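Local coordinates for protein 33 kDa chaperonin (Thermotoga maritima, PDB 1VQ0) that probably acts as a redox-regulated chaperone that protects thermally unfolding and oxidatively damaged proteins from irreversible aggregation, at residues A[21-26]-A[191-196]; A[202-207]-A[224-229]. One frame throughout, in Å; residues are numbered along the deposited sequence.

Contact 1: residues A[21-26]-A[191-196]; sequences DHKVRF and TLEQEK. With EDO (1,2-ethanediol), chain F.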
ATOM      1  N   ASP A  21     -31.647  -0.808  -7.526  1.00 36.90           N
ATOM      2  CA  ASP A  21     -31.311   0.496  -8.123  1.00 37.83           C
ATOM      3  C   ASP A  21     -29.833   0.741  -8.108  1.00 36.21           C
ATOM      4  O   ASP A  21     -29.404   1.810  -7.687  1.00 35.42           O
ATOM      5  CB  ASP A  21     -32.032   1.676  -7.414  1.00 38.88           C
ATOM      6  CG  ASP A  21     -33.532   1.529  -7.405  1.00 43.62           C
ATOM      7  OD1 ASP A  21     -34.109   1.234  -8.477  1.00 49.15           O
ATOM      8  OD2 ASP A  21     -34.219   1.698  -6.364  1.00 49.67           O
ATOM      9  N   HIS A  22     -29.070  -0.272  -8.534  1.00 35.70           N
ATOM     10  CA  HIS A  22     -27.620  -0.162  -8.706  1.00 35.45           C
ATOM     11  C   HIS A  22     -26.822   0.073  -7.432  1.00 34.36           C
ATOM     12  O   HIS A  22     -25.663   0.487  -7.507  1.00 35.01           O
ATOM     13  CB  HIS A  22     -27.270   0.932  -9.736  1.00 35.71           C
ATOM     14  CG  HIS A  22     -27.775   0.632 -11.102  1.00 39.99           C
ATOM     15  ND1 HIS A  22     -28.983   1.118 -11.569  1.00 45.13           N
ATOM     16  CD2 HIS A  22     -27.263  -0.127 -12.096  1.00 42.56           C
ATOM     17  CE1 HIS A  22     -29.188   0.670 -12.789  1.00 44.32           C
ATOM     18  NE2 HIS A  22     -28.162  -0.089 -13.132  1.00 44.00           N
ATOM     19  N   LYS A  23     -27.416  -0.183  -6.269  1.00 33.58           N
ATOM     20  CA  LYS A  23     -26.697  -0.026  -4.980  1.00 32.20           C
ATOM     21  C   LYS A  23     -25.844  -1.230  -4.618  1.00 32.45           C
ATOM     22  O   LYS A  23     -24.959  -1.126  -3.776  1.00 31.88           O
ATOM     23  CB  LYS A  23     -27.695   0.293  -3.866  1.00 31.18           C
ATOM     24  CG  LYS A  23     -28.412   1.595  -4.141  1.00 28.61           C
ATOM     25  CD  LYS A  23     -28.969   2.263  -2.899  1.00 20.97           C
ATOM     26  CE  LYS A  23     -29.854   3.421  -3.270  1.00 21.63           C
ATOM     27  NZ  LYS A  23     -30.784   3.618  -2.106  1.00 20.44           N
ATOM     28  N   VAL A  24     -26.131  -2.379  -5.245  1.00 33.40           N
ATOM     29  CA  VAL A  24     -25.349  -3.609  -5.062  1.00 33.66           C
ATOM     30  C   VAL A  24     -24.932  -4.116  -6.437  1.00 33.26           C
ATOM     31  O   VAL A  24     -25.689  -4.044  -7.389  1.00 34.32           O
ATOM     32  CB  VAL A  24     -26.163  -4.743  -4.362  1.00 34.30           C
ATOM     33  CG1 VAL A  24     -25.272  -6.010  -4.035  1.00 34.72           C
ATOM     34  CG2 VAL A  24     -26.880  -4.242  -3.102  1.00 35.05           C
ATOM     35  N   ARG A  25     -23.719  -4.618  -6.509  1.00 32.38           N
ATOM     36  CA  ARG A  25     -23.169  -5.266  -7.693  1.00 32.98           C
ATOM     37  C   ARG A  25     -22.801  -6.711  -7.348  1.00 32.40           C
ATOM     38  O   ARG A  25     -22.499  -7.030  -6.208  1.00 30.32           O
ATOM     39  CB  ARG A  25     -21.966  -4.473  -8.277  1.00 32.09           C
ATOM     40  CG  ARG A  25     -20.669  -4.535  -7.493  1.00 34.57           C
ATOM     41  CD  ARG A  25     -19.606  -3.548  -8.002  1.00 31.90           C
ATOM     42  NE  ARG A  25     -18.339  -3.685  -7.293  1.00 33.86           N
ATOM     43  CZ  ARG A  25     -17.296  -2.863  -7.418  1.00 35.57           C
ATOM     44  NH1 ARG A  25     -17.348  -1.757  -8.144  1.00 35.34           N
ATOM     45  NH2 ARG A  25     -16.181  -3.148  -6.805  1.00 38.22           N
ATOM     46  N   PHE A  26     -22.908  -7.592  -8.341  1.00 32.61           N
ATOM     47  CA  PHE A  26     -22.566  -8.992  -8.144  1.00 31.54           C
ATOM     48  C   PHE A  26     -21.820  -9.523  -9.363  1.00 32.63           C
ATOM     49  O   PHE A  26     -22.012  -9.022 -10.494  1.00 33.83           O
ATOM     50  CB  PHE A  26     -23.818  -9.862  -7.894  1.00 31.66           C
ATOM     51  CG  PHE A  26     -24.762  -9.919  -9.059  1.00 30.84           C
ATOM     52  CD1 PHE A  26     -24.512 -10.774 -10.128  1.00 30.63           C
ATOM     53  CD2 PHE A  26     -25.875  -9.094  -9.099  1.00 32.12           C
ATOM     54  CE1 PHE A  26     -25.342 -10.780 -11.222  1.00 31.71           C
ATOM     55  CE2 PHE A  26     -26.708  -9.090 -10.188  1.00 31.01           C
ATOM     56  CZ  PHE A  26     -26.426  -9.944 -11.257  1.00 26.83           C
ATOM     57  N   THR A 191     -26.173   3.767   1.216  1.00 38.44           N
ATOM     58  CA  THR A 191     -27.537   4.164   1.586  1.00 38.45           C
ATOM     59  C   THR A 191     -28.583   3.042   1.392  1.00 38.96           C
ATOM     60  O   THR A 191     -29.754   3.221   1.724  1.00 38.97           O
ATOM     61  CB  THR A 191     -28.015   5.490   0.873  1.00 38.92           C
ATOM     62  OG1 THR A 191     -28.246   5.297  -0.540  1.00 36.15           O
ATOM     63  CG2 THR A 191     -26.953   6.577   0.992  1.00 40.62           C
ATOM     64  N   LEU A 192     -28.162   1.895   0.878  1.00 39.48           N
ATOM     65  CA  LEU A 192     -29.029   0.729   0.720  1.00 39.71           C
ATOM     66  C   LEU A 192     -29.737   0.318   2.020  1.00 41.82           C
ATOM     67  O   LEU A 192     -29.095   0.047   3.034  1.00 42.75           O
ATOM     68  CB  LEU A 192     -28.194  -0.460   0.212  1.00 38.76           C
ATOM     69  CG  LEU A 192     -28.967  -1.787   0.089  1.00 37.63           C
ATOM     70  CD1 LEU A 192     -29.836  -1.765  -1.124  1.00 37.05           C
ATOM     71  CD2 LEU A 192     -28.058  -3.028   0.038  1.00 36.68           C
ATOM     72  N   GLU A 193     -31.063   0.194   1.962  1.00 44.32           N
ATOM     73  CA  GLU A 193     -31.897  -0.173   3.121  1.00 45.57           C
ATOM     74  C   GLU A 193     -31.327  -1.346   3.926  1.00 45.42           C
ATOM     75  O   GLU A 193     -30.911  -2.343   3.332  1.00 45.14           O
ATOM     76  CB  GLU A 193     -33.320  -0.502   2.657  1.00 46.29           C
ATOM     77  CG  GLU A 193     -34.161   0.716   2.341  1.00 47.69           C
ATOM     78  CD  GLU A 193     -33.857   1.339   0.976  1.00 51.67           C
ATOM     79  OE1 GLU A 193     -32.760   1.075   0.348  1.00 49.97           O
ATOM     80  OE2 GLU A 193     -34.742   2.109   0.523  1.00 49.09           O
ATOM     81  N   GLN A 194     -31.323  -1.195   5.261  1.00 45.55           N
ATOM     82  CA  GLN A 194     -30.699  -2.157   6.204  1.00 46.33           C
ATOM     83  C   GLN A 194     -31.299  -3.558   6.141  1.00 45.88           C
ATOM     84  O   GLN A 194     -30.581  -4.551   6.357  1.00 45.34           O
ATOM     85  CB  GLN A 194     -30.735  -1.662   7.670  1.00 47.04           C
ATOM     86  CG  GLN A 194     -29.480  -0.948   8.134  1.00 50.33           C
ATOM     87  CD  GLN A 194     -28.257  -1.861   8.164  1.00 57.87           C
ATOM     88  OE1 GLN A 194     -28.244  -2.866   8.896  1.00 60.85           O
ATOM     89  NE2 GLN A 194     -27.227  -1.521   7.366  1.00 60.85           N
ATOM     90  N   GLU A 195     -32.590  -3.628   5.822  1.00 45.36           N
ATOM     91  CA  GLU A 195     -33.291  -4.904   5.624  1.00 45.62           C
ATOM     92  C   GLU A 195     -32.842  -5.681   4.368  1.00 44.72           C
ATOM     93  O   GLU A 195     -32.773  -6.916   4.409  1.00 45.05           O
ATOM     94  CB  GLU A 195     -34.831  -4.689   5.615  1.00 45.74           C
ATOM     95  N   LYS A 196     -32.551  -4.977   3.266  1.00 43.14           N
ATOM     96  CA  LYS A 196     -31.895  -5.622   2.119  1.00 42.36           C
ATOM     97  C   LYS A 196     -30.479  -6.100   2.532  1.00 41.36           C
ATOM     98  O   LYS A 196     -30.098  -7.219   2.207  1.00 39.86           O
ATOM     99  CB  LYS A 196     -31.817  -4.713   0.874  1.00 42.28           C
ATOM    100  CG  LYS A 196     -33.123  -4.539   0.107  1.00 45.40           C
ATOM    101  CD  LYS A 196     -33.751  -5.904  -0.276  1.00 49.75           C
ATOM    102  CE  LYS A 196     -35.177  -5.775  -0.871  1.00 53.21           C
ATOM    103  NZ  LYS A 196     -36.025  -7.023  -0.654  1.00 53.18           N
TER
HETATM  104  C1  EDO F 303     -11.227  -3.134  -7.923  1.00 34.69           C
HETATM  105  O1  EDO F 303     -10.555  -2.933  -6.697  1.00 35.39           O
HETATM  106  C2  EDO F 303     -12.380  -2.187  -8.259  1.00 36.52           C
HETATM  107  O2  EDO F 303     -13.411  -2.096  -7.251  1.00 37.35           O
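Lys-23 lies with its methylene chain against the loop at Thr-191 and Leu-192, and a flexible aliphatic chain with a charged tip suits this half-buried place. Its CG stands anti to the carbonyl carbon (chi1 -62°) and the chain runs on extended. At the root, Lys-23 CB meets Leu-192 CD1 at 4.0 Å; farther out, Lys-23 CD packs 3.9 Å from the backbone N of Leu-192. The side chains of Lys-23 and Thr-191 cross at about a right angle, and Lys-23 NZ gives a weak hydrogen bond of 3.4 Å to Thr-191 OG1, a hydroxyl whose stronger partner is Asp-189. Glu-193 OE1 stays 4.0 Å from Lys-23 NZ, beyond a salt bridge, though its charge would still favour the ammonium. An alanine here would probably cost Thr-191 OG1 this weak bond and open a gap beside the backbone of Leu-192. Leu-192, buried, turns its other methyl to the strand: Leu-192 CD2 touches Val-24 CG2 at 3.6 Å, two branched apolar groups meeting where Phe-227 of helix 219-227 also packs on Val-24. Away from this interface, Arg-25 NH2 donates to O2 of an ethanediol, probably from the crystallisation liquor. Lys-23 and Val-24 together face Met-19 in a classic beta bulge, at the start of strand 24-30, and the loop they meet leads to Glu-193, the N-cap residue of helix 194-205.

Contact 2: residues A[202-207]-A[224-229]; sequences KNIKNL and ERIFGE
The last turns of helices 194-205 and 219-227 come together with Asn-203 and Ile-226 nearest, their CA atoms 5.1 Å apart. Such a close approach brings the side chain of one helix onto the backbone of the other. Past Phe-227 the second helix stops at Gly-228, whose positive phi (81°) suits glycine; a weak bond from Gly-228 N to Glu-224 O, 3.0 Å long, closes the final turn.

Asn-203 is short enough to fit here and carries an amide that can serve a carbonyl at a helix end. Its CG stands anti to the carbonyl carbon, and Asn-203 ND2 donates to Ile-226 O over 2.9 Å with an N-H...O angle of 160°. The acceptor lies nearly in the amide plane, whereas the donor sits well above the plane of the Ile-226 carbonyl. Arg-225 O is also close to the amide, but the angle is too poor for a bond.

On the side toward strand 176-187 the contact is aliphatic. Ile-204 CG1 meets Ile-226 CG2 at 3.9 Å, and Leu-207 crosses Ile-226 at about a right angle, with Leu-207 CD1 3.9 Å from Ile-226 CG1. At the exposed margin the other methyl, Leu-207 CD2, approaches the guanidinium obliquely, 3.9 Å from Arg-225 NH1. Phe-183 of strand 176-187 touches Ile-204, Leu-207 and Ile-226 alike. The arrangement is a helix-helix contact laid against a beta-sheet, with an asparagine side chain bonded to the C-terminal turn of its neighbour.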
ATOM      1  N   LYS A 202     -27.918 -12.737   5.403  1.00 41.61           N
ATOM      2  CA  LYS A 202     -28.529 -13.986   5.879  1.00 40.32           C
ATOM      3  C   LYS A 202     -28.565 -15.070   4.818  1.00 39.34           C
ATOM      4  O   LYS A 202     -28.250 -16.225   5.099  1.00 39.50           O
ATOM      5  CB  LYS A 202     -29.949 -13.737   6.404  1.00 40.65           C
ATOM      6  CG  LYS A 202     -30.542 -14.964   7.148  1.00 41.16           C
ATOM      7  CD  LYS A 202     -31.906 -14.718   7.752  1.00 44.29           C
ATOM      8  CE  LYS A 202     -32.438 -15.988   8.455  1.00 46.67           C
ATOM      9  NZ  LYS A 202     -33.737 -15.791   9.228  1.00 49.37           N
ATOM     10  N   ASN A 203     -28.982 -14.682   3.611  1.00 38.49           N
ATOM     11  CA  ASN A 203     -29.033 -15.562   2.452  1.00 37.66           C
ATOM     12  C   ASN A 203     -27.657 -16.132   2.063  1.00 37.30           C
ATOM     13  O   ASN A 203     -27.529 -17.327   1.798  1.00 37.53           O
ATOM     14  CB  ASN A 203     -29.677 -14.832   1.245  1.00 37.01           C
ATOM     15  CG  ASN A 203     -31.185 -14.588   1.432  1.00 38.24           C
ATOM     16  OD1 ASN A 203     -31.775 -15.087   2.377  1.00 36.60           O
ATOM     17  ND2 ASN A 203     -31.796 -13.810   0.528  1.00 36.01           N
ATOM     18  N   ILE A 204     -26.629 -15.301   2.046  1.00 37.88           N
ATOM     19  CA  ILE A 204     -25.284 -15.792   1.745  1.00 38.96           C
ATOM     20  C   ILE A 204     -24.773 -16.738   2.860  1.00 41.29           C
ATOM     21  O   ILE A 204     -24.245 -17.828   2.587  1.00 41.83           O
ATOM     22  CB  ILE A 204     -24.294 -14.626   1.545  1.00 38.65           C
ATOM     23  CG1 ILE A 204     -24.635 -13.844   0.289  1.00 39.19           C
ATOM     24  CG2 ILE A 204     -22.805 -15.149   1.480  1.00 38.71           C
ATOM     25  CD1 ILE A 204     -23.859 -12.491   0.159  1.00 38.72           C
ATOM     26  N   LYS A 205     -24.915 -16.313   4.108  1.00 43.17           N
ATOM     27  CA  LYS A 205     -24.478 -17.128   5.246  1.00 45.52           C
ATOM     28  C   LYS A 205     -25.146 -18.511   5.219  1.00 44.56           C
ATOM     29  O   LYS A 205     -24.552 -19.503   5.648  1.00 45.15           O
ATOM     30  CB  LYS A 205     -24.778 -16.422   6.582  1.00 46.74           C
ATOM     31  CG  LYS A 205     -24.069 -17.036   7.809  1.00 53.22           C
ATOM     32  CD  LYS A 205     -24.867 -16.772   9.107  1.00 59.74           C
ATOM     33  CE  LYS A 205     -24.130 -17.248  10.383  1.00 61.92           C
ATOM     34  NZ  LYS A 205     -25.061 -17.223  11.604  1.00 63.93           N
ATOM     35  N   ASN A 206     -26.372 -18.569   4.717  1.00 43.41           N
ATOM     36  CA  ASN A 206     -27.086 -19.820   4.652  1.00 42.74           C
ATOM     37  C   ASN A 206     -26.634 -20.756   3.547  1.00 42.05           C
ATOM     38  O   ASN A 206     -27.041 -21.910   3.528  1.00 41.18           O
ATOM     39  CB  ASN A 206     -28.574 -19.550   4.456  1.00 43.15           C
ATOM     40  CG  ASN A 206     -29.327 -19.362   5.772  1.00 44.39           C
ATOM     41  OD1 ASN A 206     -28.744 -19.403   6.852  1.00 42.12           O
ATOM     42  ND2 ASN A 206     -30.651 -19.145   5.670  1.00 44.06           N
ATOM     43  N   LEU A 207     -25.849 -20.259   2.592  1.00 41.44           N
ATOM     44  CA  LEU A 207     -25.483 -21.079   1.428  1.00 40.46           C
ATOM     45  C   LEU A 207     -24.503 -22.175   1.835  1.00 40.26           C
ATOM     46  O   LEU A 207     -23.724 -22.000   2.778  1.00 41.21           O
ATOM     47  CB  LEU A 207     -24.884 -20.227   0.294  1.00 39.69           C
ATOM     48  CG  LEU A 207     -25.838 -19.363  -0.546  1.00 37.95           C
ATOM     49  CD1 LEU A 207     -25.078 -18.509  -1.569  1.00 33.66           C
ATOM     50  CD2 LEU A 207     -26.876 -20.255  -1.278  1.00 35.39           C
ATOM     51  N   GLU A 224     -30.319 -16.010  -7.334  1.00 32.74           N
ATOM     52  CA  GLU A 224     -31.717 -15.888  -6.873  1.00 33.69           C
ATOM     53  C   GLU A 224     -31.811 -16.148  -5.380  1.00 34.38           C
ATOM     54  O   GLU A 224     -32.441 -15.398  -4.648  1.00 34.82           O
ATOM     55  CB  GLU A 224     -32.665 -16.827  -7.616  1.00 32.77           C
ATOM     56  CG  GLU A 224     -34.004 -16.931  -6.905  1.00 33.05           C
ATOM     57  CD  GLU A 224     -35.042 -17.710  -7.661  1.00 32.95           C
ATOM     58  OE1 GLU A 224     -34.678 -18.381  -8.658  1.00 34.32           O
ATOM     59  OE2 GLU A 224     -36.223 -17.607  -7.220  1.00 30.19           O
ATOM     60  N   ARG A 225     -31.145 -17.209  -4.961  1.00 36.84           N
ATOM     61  CA  ARG A 225     -30.975 -17.518  -3.544  1.00 37.88           C
ATOM     62  C   ARG A 225     -30.346 -16.393  -2.724  1.00 36.89           C
ATOM     63  O   ARG A 225     -30.859 -16.089  -1.646  1.00 37.38           O
ATOM     64  CB  ARG A 225     -30.147 -18.780  -3.380  1.00 39.26           C
ATOM     65  CG  ARG A 225     -30.771 -20.020  -4.000  1.00 43.12           C
ATOM     66  CD  ARG A 225     -30.681 -21.213  -3.128  1.00 47.45           C
ATOM     67  NE  ARG A 225     -30.035 -22.328  -3.803  1.00 49.30           N
ATOM     68  CZ  ARG A 225     -29.385 -23.292  -3.163  1.00 49.89           C
ATOM     69  NH1 ARG A 225     -29.287 -23.274  -1.828  1.00 46.74           N
ATOM     70  NH2 ARG A 225     -28.825 -24.284  -3.850  1.00 52.45           N
ATOM     71  N   ILE A 226     -29.250 -15.786  -3.203  1.00 34.29           N
ATOM     72  CA  ILE A 226     -28.701 -14.602  -2.518  1.00 33.49           C
ATOM     73  C   ILE A 226     -29.688 -13.405  -2.344  1.00 33.82           C
ATOM     74  O   ILE A 226     -29.787 -12.819  -1.255  1.00 34.60           O
ATOM     75  CB  ILE A 226     -27.422 -14.115  -3.208  1.00 33.38           C
ATOM     76  CG1 ILE A 226     -26.287 -15.148  -3.018  1.00 32.34           C
ATOM     77  CG2 ILE A 226     -26.984 -12.777  -2.613  1.00 33.26           C
ATOM     78  CD1 ILE A 226     -25.115 -15.015  -3.954  1.00 33.45           C
ATOM     79  N   PHE A 227     -30.386 -13.026  -3.411  1.00 32.71           N
ATOM     80  CA  PHE A 227     -31.107 -11.763  -3.421  1.00 32.98           C
ATOM     81  C   PHE A 227     -32.544 -11.893  -3.032  1.00 33.24           C
ATOM     82  O   PHE A 227     -33.247 -10.880  -2.944  1.00 34.22           O
ATOM     83  CB  PHE A 227     -30.971 -11.098  -4.791  1.00 32.56           C
ATOM     84  CG  PHE A 227     -29.618 -10.579  -5.025  1.00 33.01           C
ATOM     85  CD1 PHE A 227     -29.176  -9.454  -4.335  1.00 35.40           C
ATOM     86  CD2 PHE A 227     -28.717 -11.273  -5.833  1.00 32.70           C
ATOM     87  CE1 PHE A 227     -27.890  -8.995  -4.495  1.00 32.79           C
ATOM     88  CE2 PHE A 227     -27.444 -10.810  -6.025  1.00 31.22           C
ATOM     89  CZ  PHE A 227     -27.014  -9.674  -5.350  1.00 32.88           C
ATOM     90  N   GLY A 228     -32.993 -13.132  -2.818  1.00 33.92           N
ATOM     91  CA  GLY A 228     -34.398 -13.398  -2.391  1.00 34.42           C
ATOM     92  C   GLY A 228     -35.410 -13.374  -3.517  1.00 34.51           C
ATOM     93  O   GLY A 228     -36.487 -13.828  -3.336  1.00 35.53           O
ATOM     94  N   GLU A 229     -35.016 -12.842  -4.669  1.00 35.37           N
ATOM     95  CA  GLU A 229     -35.757 -12.843  -5.920  1.00 35.18           C
ATOM     96  C   GLU A 229     -34.760 -13.121  -7.063  1.00 34.84           C
ATOM     97  O   GLU A 229     -33.552 -13.041  -6.857  1.00 35.53           O
ATOM     98  CB  GLU A 229     -36.414 -11.481  -6.126  1.00 35.37           C
ATOM     99  CG  GLU A 229     -35.428 -10.359  -6.409  1.00 38.19           C
ATOM    100  CD  GLU A 229     -35.821  -9.032  -5.801  1.00 39.69           C
ATOM    101  OE1 GLU A 229     -35.625  -8.860  -4.569  1.00 40.01           O
ATOM    102  OE2 GLU A 229     -36.300  -8.173  -6.572  1.00 38.70           O
TER

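Both contacts use helix 194-205: contact 1 at the loop leading into its start, contact 2 at its last turns. Their centres lie 14 Å apart, and each is partly buried, with apolar residues inside and polar or charged ones toward solvent. They meet through Phe-227, which belongs to contact 2 but packs its CE2 3.9 Å from Phe-26 CD2 of contact 1. The chemistry follows the place. Where a strand start meets a loop, a long lysine makes one weak hydrogen bond and lies near an opposite charge; where two helix ends meet, a short amide makes a short hydrogen bond, fairly straight at the hydrogen, to a main-chain carbonyl, beside a broader aliphatic interface.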